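Local coordinates for glycosylation Associate Protein 2 (Streptococcus agalactiae serotype V, PDB 6OYC) that probably acts, in complex with its partner proteins Gap1 and Gap3, in the glycosylation and accessory Sec export of a serine-rich repeat adhesin, at residues B[81-85]-B[287-291]; B[284-288]-B[310-314]; B[293-297]-B[354-360]. All coordinates share one frame. Residues are numbered along the deposited sequence.

Interaction 1: residues B[81-85]-B[287-291]; sequences FEVYE and YFDPV
Tyr84 and Val83 carry most of this contact from the corner of a type II beta turn that runs from Glu82 to Glu85 and is closed by Glu85 N to Glu82 O at 3.2 Å. They are its central residues, Val83 at phi/psi -56/152 and Tyr84 at 65/0, a positive phi where glycine is commonest. Both CA-to-CB bonds point toward the end of strand 283-289; the CA atoms of Val83 and Asp289 lie 6.9 Å apart. The long Tyr84 side chain, chi1 m, brings OH to Phe288 O as donor at 2.6 Å, while Tyr84 CE2 packs 3.7 Å from Tyr287 CE1, the rings inclined at 59°. The short branched Val83 packs beside it, CG2 3.7 Å from Tyr287 OH and CG1 3.5 Å from Asp289 OD1 and 4.2 Å from Pro290 CD. Asp289 OD1 accepts from Val291 N at 3.1 Å, an Asx turn. The beta turn 82-85 thus docks the loop before strand 86-89 of the N-terminal parallel sheet against the mixed sheet, with strand 323-327 beside Tyr287 and helix 341-358 against Phe288.

Interaction 2: residues B[284-288]-B[310-314]; sequences FMTYF and FEGFW
Phe310 sets one ring face against Tyr287 CB, 3.9 Å from the centroid and 15° off the normal, a CH-pi contact, while its rim meets the backbone of residues 285-286 on strand 283-289. Phe310 has chi1 m; its CZ lies 3.6 Å from Met285 CB and 3.3 Å from Thr286 C, its CE1 3.3 Å from Met285 O. The extended strand, phi/psi near -130/145, points Met285 and Tyr287 toward the loop and Thr286 away, where OG1 hydrogen-bonds His276 NE2. Closest CA atoms are Tyr287 and Phe310, 7.9 Å apart. Gly312, at the N-cap of helix 313-318, has phi/psi 81/23, a positive phi that favours glycine. Phe313, chi1 t, directs its ring edge to the face of Tyr287, chi1 t: centroids 5.7 Å, planes at 62°, Phe313 CE1 3.5 Å from Tyr287 CE2. The loop after strand 297-301 and the start of the helix thus pack on the mixed sheet. The contact is apolar and aromatic, fitting a strand whose residues 284-287 spend backbone hydrogen bonds on strands 274-277 and 323-327.

Interaction 3: residues B[293-297]-B[354-360]; sequences FKPPL and KLAFLNF
The loop 293-297 curves round the C-terminal end of helix 341-358, its CA atoms nearest those of the other segment at Phe293-Leu358 (6.4 Å), Pro295-Phe360 (7.2 Å) and Leu297-Leu355 (7.3 Å). Phe293 has positive phi (64/21), and a cis peptide bond before Pro296 helps to bend the loop into strand 297-301. The helix ends in a Schellman motif: Asn359, phi/psi 48/44, follows the last turn, with Phe360 N bonded to Leu355 O at 2.9 Å and Asn359 N to Ala356 O at 2.7 Å. Asparagine tolerates this left-handed conformation well, and the reversal sends Phe360 into the curve of the loop. Its ring, chi1 m, takes Pro295 CG over one face, 3.9 Å from the centroid in a CH-pi contact; Phe360 CZ touches Phe293 O at 3.3 Å and Pro295 CD at 3.5 Å. Leu297, chi1 t, sets CB 4.0 Å from Leu358 CD1 and CD2 4.0 Å from Leu355 CG. Phe293, chi1 m, packs on the last helical turn, with CD2 3.8 Å from Leu358 CD2 and CE2 3.8 Å from Phe357 CE2. Lys354 CB lies 4.2 Å from Leu297 CD2, and its NZ forms a salt bridge with Glu274. Apolar shape-matching thus holds the segments together: rigid proline and broad aromatic surfaces suit a helix end whose last carbonyls are capped in part by the Schellman bonds, with Phe357 O taken by Arg103.

Overall arrangement
Strand 283-289 of the large mixed sheet joins the three contacts. Interactions 1 and 2, their centres about 12 Å apart, share Tyr287 and Phe288: the former binds the end of the strand to a loop of the N-terminal parallel sheet, the latter packs it against the segment that leads into helix 313-318. Interaction 3, centred about 14 Å from interaction 1 and 17 Å from interaction 2, lies where helix 341-358 ends, and Phe288 packs against its Lys354, Phe357 and Leu358. Along the chain interaction 1 closes before interaction 3 opens, whereas interactions 2 and 3 alternate. Interactions 2 and 3 pack strand and helix within a domain consistent with the alpha/beta-hydrolase clan, and interaction 1 joins it to the N-terminal sheet.

Interaction 1: residues B[81-85]-B[287-291]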
loop_
_atom_site.group_PDB
_atom_site.type_symbol
_atom_site.label_atom_id
_atom_site.label_comp_id
_atom_site.label_asym_id
_atom_site.label_seq_id
_atom_site.Cartn_x
_atom_site.Cartn_y
_atom_site.Cartn_z
ATOM N N PHE B 81 11.257 2.914 -20.133
ATOM C CA PHE B 81 10.518 3.488 -19.011
ATOM C C PHE B 81 9.439 2.532 -18.523
ATOM O O PHE B 81 8.805 1.835 -19.317
ATOM C CB PHE B 81 9.886 4.841 -19.392
ATOM C CG PHE B 81 10.902 5.922 -19.634
ATOM C CD1 PHE B 81 11.518 6.572 -18.560
ATOM C CD2 PHE B 81 11.283 6.259 -20.935
ATOM C CE1 PHE B 81 12.486 7.546 -18.778
ATOM C CE2 PHE B 81 12.233 7.232 -21.165
ATOM C CZ PHE B 81 12.848 7.880 -20.079
ATOM N N GLU B 82 9.237 2.517 -17.210
ATOM C CA GLU B 82 8.257 1.676 -16.543
ATOM C C GLU B 82 6.941 2.426 -16.401
ATOM O O GLU B 82 6.871 3.642 -16.572
ATOM C CB GLU B 82 8.761 1.258 -15.155
ATOM C CG GLU B 82 10.032 0.449 -15.185
ATOM C CD GLU B 82 9.811 -0.912 -15.819
ATOM O OE1 GLU B 82 8.997 -1.699 -15.269
ATOM O OE2 GLU B 82 10.434 -1.184 -16.871
ATOM N N VAL B 83 5.895 1.689 -16.033
ATOM C CA VAL B 83 4.628 2.337 -15.735
ATOM C C VAL B 83 4.801 3.406 -14.641
ATOM O O VAL B 83 5.704 3.331 -13.791
ATOM C CB VAL B 83 3.582 1.283 -15.334
ATOM C CG1 VAL B 83 3.179 0.451 -16.571
ATOM C CG2 VAL B 83 4.121 0.391 -14.206
ATOM N N TYR B 84 3.932 4.421 -14.687
ATOM C CA TYR B 84 3.914 5.548 -13.745
ATOM C C TYR B 84 5.156 6.424 -13.806
ATOM O O TYR B 84 5.234 7.410 -13.063
ATOM C CB TYR B 84 3.723 5.069 -12.301
ATOM C CG TYR B 84 2.480 4.246 -12.153
ATOM C CD1 TYR B 84 1.230 4.820 -12.348
ATOM C CD2 TYR B 84 2.548 2.894 -11.847
ATOM C CE1 TYR B 84 0.070 4.075 -12.222
ATOM C CE2 TYR B 84 1.402 2.143 -11.726
ATOM C CZ TYR B 84 0.158 2.739 -11.929
ATOM O OH TYR B 84 -1.002 1.997 -11.820
ATOM N N GLU B 85 6.116 6.099 -14.681
ATOM C CA GLU B 85 7.289 6.944 -14.870
ATOM C C GLU B 85 7.090 7.977 -15.963
ATOM O O GLU B 85 8.007 8.748 -16.249
ATOM C CB GLU B 85 8.527 6.098 -15.186
ATOM C CG GLU B 85 9.015 5.287 -13.993
ATOM C CD GLU B 85 10.343 4.575 -14.253
ATOM O OE1 GLU B 85 10.827 4.580 -15.412
ATOM O OE2 GLU B 85 10.883 3.988 -13.292
ATOM N N TYR B 287 -1.591 -1.301 -5.467
ATOM C CA TYR B 287 -0.668 -1.016 -6.552
ATOM C C TYR B 287 -1.092 -1.826 -7.765
ATOM O O TYR B 287 -1.421 -3.008 -7.641
ATOM C CB TYR B 287 0.775 -1.357 -6.174
ATOM C CG TYR B 287 1.702 -1.102 -7.335
ATOM C CD1 TYR B 287 2.058 0.189 -7.673
ATOM C CD2 TYR B 287 2.167 -2.148 -8.127
ATOM C CE1 TYR B 287 2.870 0.443 -8.730
ATOM C CE2 TYR B 287 2.986 -1.911 -9.203
ATOM C CZ TYR B 287 3.334 -0.609 -9.500
ATOM O OH TYR B 287 4.151 -0.347 -10.561
ATOM N N PHE B 288 -1.072 -1.204 -8.942
ATOM C CA PHE B 288 -1.574 -1.872 -10.140
ATOM C C PHE B 288 -0.638 -1.646 -11.321
ATOM O O PHE B 288 -0.285 -0.503 -11.621
ATOM C CB PHE B 288 -2.988 -1.383 -10.469
ATOM C CG PHE B 288 -3.480 -1.774 -11.844
ATOM C CD1 PHE B 288 -3.813 -3.095 -12.135
ATOM C CD2 PHE B 288 -3.651 -0.809 -12.827
ATOM C CE1 PHE B 288 -4.293 -3.448 -13.406
ATOM C CE2 PHE B 288 -4.136 -1.149 -14.090
ATOM C CZ PHE B 288 -4.457 -2.474 -14.380
ATOM N N ASP B 289 -0.252 -2.735 -11.982
ATOM C CA ASP B 289 0.587 -2.701 -13.187
ATOM C C ASP B 289 -0.125 -3.512 -14.268
ATOM O O ASP B 289 -0.232 -4.750 -14.131
ATOM C CB ASP B 289 1.982 -3.267 -12.904
ATOM C CG ASP B 289 2.962 -3.088 -14.076
ATOM O OD1 ASP B 289 2.550 -2.726 -15.199
ATOM O OD2 ASP B 289 4.171 -3.320 -13.872
ATOM N N PRO B 290 -0.623 -2.881 -15.341
ATOM C CA PRO B 290 -1.346 -3.653 -16.374
ATOM C C PRO B 290 -0.441 -4.498 -17.252
ATOM O O PRO B 290 -0.950 -5.374 -17.947
ATOM C CB PRO B 290 -2.046 -2.563 -17.199
ATOM C CG PRO B 290 -1.076 -1.423 -17.145
ATOM C CD PRO B 290 -0.445 -1.473 -15.741
ATOM N N VAL B 291 0.867 -4.239 -17.273
ATOM C CA VAL B 291 1.847 -5.031 -18.019
ATOM C C VAL B 291 1.440 -5.159 -19.490
ATOM O O VAL B 291 1.390 -4.151 -20.203
ATOM C CB VAL B 291 2.068 -6.392 -17.332
ATOM C CG1 VAL B 291 3.339 -7.113 -17.886
ATOM C CG2 VAL B 291 2.213 -6.162 -15.825
HETATM O O HOH W 1 -1.653 1.537 -8.713
#

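Interaction 2: residues B[284-288]-B[310-314]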
loop_
_atom_site.group_PDB
_atom_site.type_symbol
_atom_site.label_atom_id
_atom_site.label_comp_id
_atom_site.label_asym_id
_atom_site.label_seq_id
_atom_site.Cartn_x
_atom_site.Cartn_y
_atom_site.Cartn_z
ATOM N N PHE B 284 -6.499 1.031 3.280
ATOM C CA PHE B 284 -5.740 0.029 2.551
ATOM C C PHE B 284 -5.115 0.719 1.353
ATOM O O PHE B 284 -5.544 1.802 0.937
ATOM C CB PHE B 284 -6.601 -1.189 2.104
ATOM C CG PHE B 284 -7.716 -0.860 1.119
ATOM C CD1 PHE B 284 -8.961 -0.417 1.568
ATOM C CD2 PHE B 284 -7.536 -1.047 -0.253
ATOM C CE1 PHE B 284 -9.988 -0.140 0.662
ATOM C CE2 PHE B 284 -8.563 -0.777 -1.166
ATOM C CZ PHE B 284 -9.783 -0.321 -0.712
ATOM N N MET B 285 -4.088 0.093 0.800
ATOM C CA MET B 285 -3.429 0.636 -0.374
ATOM C C MET B 285 -3.428 -0.398 -1.491
ATOM O O MET B 285 -3.469 -1.607 -1.246
ATOM C CB MET B 285 -1.995 1.077 -0.061
ATOM C CG MET B 285 -1.957 2.353 0.747
ATOM S SD MET B 285 -2.328 2.039 2.464
ATOM C CE MET B 285 -1.918 3.656 3.155
ATOM N N THR B 286 -3.365 0.084 -2.725
ATOM C CA THR B 286 -3.321 -0.803 -3.872
ATOM C C THR B 286 -2.232 -0.340 -4.819
ATOM O O THR B 286 -1.970 0.855 -4.953
ATOM C CB THR B 286 -4.687 -0.853 -4.609
ATOM O OG1 THR B 286 -5.039 0.459 -5.054
ATOM C CG2 THR B 286 -5.788 -1.374 -3.689
ATOM N N TYR B 287 -1.591 -1.301 -5.467
ATOM C CA TYR B 287 -0.668 -1.016 -6.552
ATOM C C TYR B 287 -1.092 -1.826 -7.765
ATOM O O TYR B 287 -1.421 -3.008 -7.641
ATOM C CB TYR B 287 0.775 -1.357 -6.174
ATOM C CG TYR B 287 1.702 -1.102 -7.335
ATOM C CD1 TYR B 287 2.058 0.189 -7.673
ATOM C CD2 TYR B 287 2.167 -2.148 -8.127
ATOM C CE1 TYR B 287 2.870 0.443 -8.730
ATOM C CE2 TYR B 287 2.986 -1.911 -9.203
ATOM C CZ TYR B 287 3.334 -0.609 -9.500
ATOM O OH TYR B 287 4.151 -0.347 -10.561
ATOM N N PHE B 288 -1.072 -1.204 -8.942
ATOM C CA PHE B 288 -1.574 -1.872 -10.140
ATOM C C PHE B 288 -0.638 -1.646 -11.321
ATOM O O PHE B 288 -0.285 -0.503 -11.621
ATOM C CB PHE B 288 -2.988 -1.383 -10.469
ATOM C CG PHE B 288 -3.480 -1.774 -11.844
ATOM C CD1 PHE B 288 -3.813 -3.095 -12.135
ATOM C CD2 PHE B 288 -3.651 -0.809 -12.827
ATOM C CE1 PHE B 288 -4.293 -3.448 -13.406
ATOM C CE2 PHE B 288 -4.136 -1.149 -14.090
ATOM C CZ PHE B 288 -4.457 -2.474 -14.380
ATOM N N PHE B 310 3.738 -2.672 0.357
ATOM C CA PHE B 310 3.269 -3.848 -0.378
ATOM C C PHE B 310 4.261 -5.000 -0.298
ATOM O O PHE B 310 5.472 -4.814 -0.464
ATOM C CB PHE B 310 3.042 -3.519 -1.848
ATOM C CG PHE B 310 2.030 -2.452 -2.079
ATOM C CD1 PHE B 310 0.671 -2.741 -2.004
ATOM C CD2 PHE B 310 2.432 -1.159 -2.379
ATOM C CE1 PHE B 310 -0.275 -1.755 -2.206
ATOM C CE2 PHE B 310 1.499 -0.162 -2.592
ATOM C CZ PHE B 310 0.131 -0.458 -2.514
ATOM N N GLU B 311 3.732 -6.196 -0.065
ATOM C CA GLU B 311 4.472 -7.439 -0.219
ATOM C C GLU B 311 4.345 -7.974 -1.639
ATOM O O GLU B 311 3.307 -7.819 -2.291
ATOM C CB GLU B 311 3.937 -8.503 0.726
ATOM C CG GLU B 311 4.712 -8.688 1.974
ATOM C CD GLU B 311 4.196 -9.865 2.772
ATOM O OE1 GLU B 311 3.300 -10.602 2.268
ATOM O OE2 GLU B 311 4.686 -10.044 3.905
ATOM N N GLY B 312 5.403 -8.641 -2.103
ATOM C CA GLY B 312 5.305 -9.453 -3.302
ATOM C C GLY B 312 5.384 -8.717 -4.615
ATOM O O GLY B 312 4.897 -9.235 -5.623
ATOM N N PHE B 313 5.986 -7.527 -4.642
ATOM C CA PHE B 313 6.166 -6.804 -5.899
ATOM C C PHE B 313 6.974 -7.623 -6.902
ATOM O O PHE B 313 6.549 -7.842 -8.041
ATOM C CB PHE B 313 6.858 -5.472 -5.633
ATOM C CG PHE B 313 7.085 -4.638 -6.874
ATOM C CD1 PHE B 313 6.046 -3.914 -7.440
ATOM C CD2 PHE B 313 8.339 -4.576 -7.461
ATOM C CE1 PHE B 313 6.248 -3.134 -8.562
ATOM C CE2 PHE B 313 8.558 -3.806 -8.597
ATOM C CZ PHE B 313 7.507 -3.080 -9.149
ATOM N N TRP B 314 8.163 -8.060 -6.506
ATOM C CA TRP B 314 9.023 -8.710 -7.483
ATOM C C TRP B 314 8.472 -10.069 -7.896
ATOM O O TRP B 314 8.594 -10.463 -9.061
ATOM C CB TRP B 314 10.435 -8.820 -6.925
ATOM C CG TRP B 314 11.073 -7.489 -6.806
ATOM C CD1 TRP B 314 11.414 -6.833 -5.648
ATOM C CD2 TRP B 314 11.450 -6.626 -7.881
ATOM N NE1 TRP B 314 11.976 -5.613 -5.946
ATOM C CE2 TRP B 314 12.013 -5.462 -7.307
ATOM C CE3 TRP B 314 11.354 -6.716 -9.273
ATOM C CZ2 TRP B 314 12.485 -4.402 -8.074
ATOM C CZ3 TRP B 314 11.832 -5.663 -10.040
ATOM C CH2 TRP B 314 12.395 -4.520 -9.436
#

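Interaction 3: residues B[293-297]-B[354-360]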
loop_
_atom_site.group_PDB
_atom_site.type_symbol
_atom_site.label_atom_id
_atom_site.label_comp_id
_atom_site.label_asym_id
_atom_site.label_seq_id
_atom_site.Cartn_x
_atom_site.Cartn_y
_atom_site.Cartn_z
ATOM N N PHE B 293 -1.453 -6.218 -20.703
ATOM C CA PHE B 293 -2.889 -6.017 -20.877
ATOM C C PHE B 293 -3.596 -7.283 -21.353
ATOM O O PHE B 293 -4.708 -7.217 -21.890
ATOM C CB PHE B 293 -3.184 -4.867 -21.845
ATOM C CG PHE B 293 -2.803 -3.495 -21.331
ATOM C CD1 PHE B 293 -1.476 -3.075 -21.336
ATOM C CD2 PHE B 293 -3.782 -2.601 -20.908
ATOM C CE1 PHE B 293 -1.125 -1.794 -20.909
ATOM C CE2 PHE B 293 -3.438 -1.315 -20.478
ATOM C CZ PHE B 293 -2.106 -0.912 -20.481
ATOM N N LYS B 294 -2.970 -8.404 -21.142
ATOM C CA LYS B 294 -3.543 -9.664 -21.494
ATOM C C LYS B 294 -3.838 -10.444 -20.233
ATOM O O LYS B 294 -3.162 -10.325 -19.274
ATOM C CB LYS B 294 -2.597 -10.402 -22.412
ATOM C CG LYS B 294 -2.249 -9.581 -23.618
ATOM C CD LYS B 294 -1.623 -10.404 -24.699
ATOM C CE LYS B 294 -0.629 -9.602 -25.484
ATOM N NZ LYS B 294 0.724 -10.165 -25.266
ATOM N N PRO B 295 -4.862 -11.271 -20.265
ATOM C CA PRO B 295 -5.288 -12.068 -19.120
ATOM C C PRO B 295 -4.288 -13.056 -18.636
ATOM O O PRO B 295 -3.495 -13.519 -19.378
ATOM C CB PRO B 295 -6.471 -12.814 -19.662
ATOM C CG PRO B 295 -6.990 -11.956 -20.735
ATOM C CD PRO B 295 -5.785 -11.398 -21.383
ATOM N N PRO B 296 -4.333 -13.363 -17.366
ATOM C CA PRO B 296 -5.325 -12.810 -16.467
ATOM C C PRO B 296 -4.769 -11.731 -15.559
ATOM O O PRO B 296 -3.598 -11.483 -15.588
ATOM C CB PRO B 296 -5.651 -14.006 -15.631
ATOM C CG PRO B 296 -4.360 -14.658 -15.476
ATOM C CD PRO B 296 -3.561 -14.396 -16.695
ATOM N N LEU B 297 -5.625 -11.100 -14.771
ATOM C CA LEU B 297 -5.176 -10.122 -13.792
ATOM C C LEU B 297 -4.935 -10.891 -12.487
ATOM O O LEU B 297 -5.805 -11.560 -11.998
ATOM C CB LEU B 297 -6.170 -8.999 -13.613
ATOM C CG LEU B 297 -6.107 -8.145 -12.361
ATOM C CD1 LEU B 297 -4.807 -7.412 -12.288
ATOM C CD2 LEU B 297 -7.238 -7.178 -12.277
ATOM N N LYS B 354 -10.116 -2.330 -11.631
ATOM C CA LYS B 354 -8.984 -2.659 -12.491
ATOM C C LYS B 354 -9.331 -3.739 -13.507
ATOM O O LYS B 354 -8.756 -3.754 -14.604
ATOM C CB LYS B 354 -7.787 -3.096 -11.655
ATOM C CG LYS B 354 -7.457 -2.129 -10.549
ATOM C CD LYS B 354 -7.073 -0.770 -11.084
ATOM C CE LYS B 354 -7.115 0.276 -9.970
ATOM N NZ LYS B 354 -6.628 1.597 -10.455
ATOM N N LEU B 355 -10.239 -4.658 -13.159
ATOM C CA LEU B 355 -10.799 -5.553 -14.165
ATOM C C LEU B 355 -11.475 -4.756 -15.271
ATOM O O LEU B 355 -11.209 -4.970 -16.461
ATOM C CB LEU B 355 -11.793 -6.521 -13.526
ATOM C CG LEU B 355 -11.173 -7.770 -12.901
ATOM C CD1 LEU B 355 -12.139 -8.396 -11.929
ATOM C CD2 LEU B 355 -10.779 -8.757 -13.949
ATOM N N ALA B 356 -12.341 -3.810 -14.884
ATOM C CA ALA B 356 -13.002 -2.945 -15.857
ATOM C C ALA B 356 -11.986 -2.227 -16.739
ATOM O O ALA B 356 -12.080 -2.264 -17.971
ATOM C CB ALA B 356 -13.903 -1.940 -15.135
ATOM N N PHE B 357 -10.994 -1.580 -16.125
ATOM C CA PHE B 357 -9.953 -0.904 -16.900
ATOM C C PHE B 357 -9.337 -1.830 -17.942
ATOM O O PHE B 357 -9.068 -1.407 -19.069
ATOM C CB PHE B 357 -8.868 -0.370 -15.961
ATOM C CG PHE B 357 -7.698 0.281 -16.666
ATOM C CD1 PHE B 357 -7.727 1.630 -16.997
ATOM C CD2 PHE B 357 -6.560 -0.444 -16.965
ATOM C CE1 PHE B 357 -6.635 2.240 -17.621
ATOM C CE2 PHE B 357 -5.470 0.157 -17.591
ATOM C CZ PHE B 357 -5.505 1.499 -17.916
ATOM N N LEU B 358 -9.068 -3.085 -17.572
ATOM C CA LEU B 358 -8.509 -4.052 -18.510
ATOM C C LEU B 358 -9.562 -4.648 -19.446
ATOM O O LEU B 358 -9.198 -5.380 -20.372
ATOM C CB LEU B 358 -7.811 -5.180 -17.749
ATOM C CG LEU B 358 -6.458 -4.839 -17.124
ATOM C CD1 LEU B 358 -6.054 -5.910 -16.133
ATOM C CD2 LEU B 358 -5.390 -4.678 -18.194
ATOM N N ASN B 359 -10.840 -4.329 -19.229
ATOM C CA ASN B 359 -11.969 -5.019 -19.853
ATOM C C ASN B 359 -11.825 -6.535 -19.739
ATOM O O ASN B 359 -12.048 -7.283 -20.691
ATOM C CB ASN B 359 -12.165 -4.591 -21.308
ATOM C CG ASN B 359 -13.637 -4.529 -21.691
ATOM O OD1 ASN B 359 -14.354 -5.539 -21.647
ATOM N ND2 ASN B 359 -14.105 -3.332 -22.040
ATOM N N PHE B 360 -11.432 -6.987 -18.559
ATOM C CA PHE B 360 -11.459 -8.398 -18.231
ATOM C C PHE B 360 -12.742 -8.709 -17.477
ATOM O O PHE B 360 -13.370 -7.827 -16.884
ATOM C CB PHE B 360 -10.248 -8.797 -17.385
ATOM C CG PHE B 360 -8.938 -8.709 -18.105
ATOM C CD1 PHE B 360 -8.880 -8.319 -19.431
ATOM C CD2 PHE B 360 -7.751 -9.010 -17.440
ATOM C CE1 PHE B 360 -7.670 -8.235 -20.088
ATOM C CE2 PHE B 360 -6.541 -8.928 -18.088
ATOM C CZ PHE B 360 -6.498 -8.540 -19.420
#